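Local structure of dual specificity protein phosphatase 18 (Homo sapiens, 2ESB) at residues L27-G32 with A113-Y118. The protein removes phosphate from tyrosine, serine and threonine residues of proteins, preferring phosphotyrosine and doubly phosphorylated forms over phosphothreonine in MAP kinase peptides. Residues are numbered along the deposited sequence; the frame is centred on the assembly and turned at random.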
# COMPACT_ATOMS: atom_id res chain seq x y z
N LEU A 27 1.25 9.26 -5.46
CA LEU A 27 0.97 7.87 -5.15
C LEU A 27 -0.50 7.54 -5.32
O LEU A 27 -1.36 8.33 -4.91
CB LEU A 27 1.39 7.54 -3.72
CG LEU A 27 1.13 6.09 -3.28
CD1 LEU A 27 2.01 5.14 -4.10
CD2 LEU A 27 1.44 5.97 -1.78
N TYR A 28 -0.77 6.39 -5.93
CA TYR A 28 -2.12 5.90 -6.17
C TYR A 28 -2.22 4.42 -5.79
O TYR A 28 -1.21 3.71 -5.74
CB TYR A 28 -2.48 6.00 -7.66
CG TYR A 28 -2.42 7.39 -8.26
CD1 TYR A 28 -1.19 8.02 -8.48
CD2 TYR A 28 -3.58 8.05 -8.65
CE1 TYR A 28 -1.12 9.27 -9.08
CE2 TYR A 28 -3.53 9.32 -9.26
CZ TYR A 28 -2.30 9.92 -9.47
OH TYR A 28 -2.21 11.15 -10.06
N ILE A 29 -3.43 3.95 -5.53
CA ILE A 29 -3.67 2.54 -5.22
C ILE A 29 -4.80 2.05 -6.13
O ILE A 29 -5.74 2.79 -6.40
CB ILE A 29 -4.15 2.30 -3.77
CG1 ILE A 29 -3.07 2.70 -2.76
CG2 ILE A 29 -4.50 0.83 -3.60
CD1 ILE A 29 -3.58 2.62 -1.31
N SER A 30 -4.72 0.81 -6.60
CA SER A 30 -5.79 0.29 -7.45
C SER A 30 -5.85 -1.22 -7.42
O SER A 30 -5.01 -1.88 -6.79
CB SER A 30 -5.60 0.75 -8.91
OG SER A 30 -4.69 -0.11 -9.59
N ASN A 31 -6.84 -1.78 -8.10
CA ASN A 31 -6.95 -3.23 -8.19
C ASN A 31 -6.16 -3.65 -9.44
O ASN A 31 -5.55 -2.81 -10.11
CB ASN A 31 -8.42 -3.66 -8.29
CG ASN A 31 -9.07 -3.20 -9.57
OD1 ASN A 31 -8.47 -2.49 -10.37
ND2 ASN A 31 -10.32 -3.61 -9.77
N GLY A 32 -6.17 -4.95 -9.74
CA GLY A 32 -5.42 -5.44 -10.89
C GLY A 32 -5.95 -5.04 -12.25
O GLY A 32 -5.19 -4.95 -13.21
N ALA A 113 -1.32 -2.01 2.59
CA ALA A 113 -0.35 -2.10 3.68
C ALA A 113 0.94 -1.37 3.34
O ALA A 113 1.52 -0.67 4.19
CB ALA A 113 -0.05 -3.56 4.01
N LEU A 114 1.41 -1.51 2.10
CA LEU A 114 2.65 -0.82 1.72
C LEU A 114 2.42 0.69 1.70
O LEU A 114 3.31 1.47 2.04
CB LEU A 114 3.15 -1.30 0.36
CG LEU A 114 3.72 -2.72 0.36
CD1 LEU A 114 4.49 -2.97 -0.92
CD2 LEU A 114 4.66 -2.91 1.54
N CYS A 115 1.21 1.10 1.31
CA CYS A 115 0.87 2.51 1.28
C CYS A 115 0.93 3.08 2.70
O CYS A 115 1.48 4.16 2.92
CB CYS A 115 -0.53 2.71 0.69
SG CYS A 115 -1.10 4.45 0.77
N LEU A 116 0.36 2.35 3.67
CA LEU A 116 0.38 2.81 5.06
C LEU A 116 1.81 2.97 5.56
O LEU A 116 2.14 3.95 6.23
CB LEU A 116 -0.38 1.84 5.98
CG LEU A 116 -1.87 1.64 5.68
CD1 LEU A 116 -2.48 0.71 6.72
CD2 LEU A 116 -2.59 2.99 5.68
N ALA A 117 2.68 2.02 5.22
CA ALA A 117 4.07 2.09 5.65
C ALA A 117 4.72 3.32 5.06
O ALA A 117 5.46 4.04 5.74
CB ALA A 117 4.84 0.82 5.22
N TYR A 118 4.46 3.58 3.78
CA TYR A 118 5.04 4.74 3.12
C TYR A 118 4.60 6.05 3.77
O TYR A 118 5.43 6.92 4.04
CB TYR A 118 4.65 4.74 1.64
CG TYR A 118 4.91 6.06 0.95
CD1 TYR A 118 6.21 6.47 0.62
CD2 TYR A 118 3.86 6.94 0.70
CE1 TYR A 118 6.44 7.73 0.06
CE2 TYR A 118 4.08 8.19 0.14
CZ TYR A 118 5.37 8.58 -0.17
OH TYR A 118 5.58 9.84 -0.68
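In the alpha/beta fold of the dual-specificity phosphatases, L27 and I29 on strand 27-30 of the central sheet pack against C115 and Y118 of helix 110-122, the helix that follows the phosphate-binding loop of the family. The short axes run nearly antiparallel, at 160°, and approach to 9.9 Å, a spacing bridged by side chains alone: I29 and C115 have the nearest CA atoms, still 7.9 Å apart. L27 and I29, two apart on the strand, both direct CB at the helix, whereas Y28 between them points to the other face of the sheet, where its OH is hydrogen-bonded to R99 NH1. C115 turns SG anti to its backbone N (chi1 174°), which sets the sulfur over the gap between the two strand side chains: SG lies 3.7 Å from I29 CD1 and 3.9 Å from L27 CD2. The contacts are apolar and all four residues are buried, close to the centre of the chain. I29 stands near the active site, about 6 Å side chain to side chain from C104, the predicted phosphocysteine nucleophile. The Y118 ring also meets that of H123. L27 CD2 approaches the CD2-CE2 bond of the Y118 ring obliquely, 3.6 Å from Y118 CD2 and 3.9 Å from Y118 CE2, the two side chains running antiparallel past one another, while the extended I29 chain (chi2 174°) brings its CD1 to 3.6 Å from C115 CB.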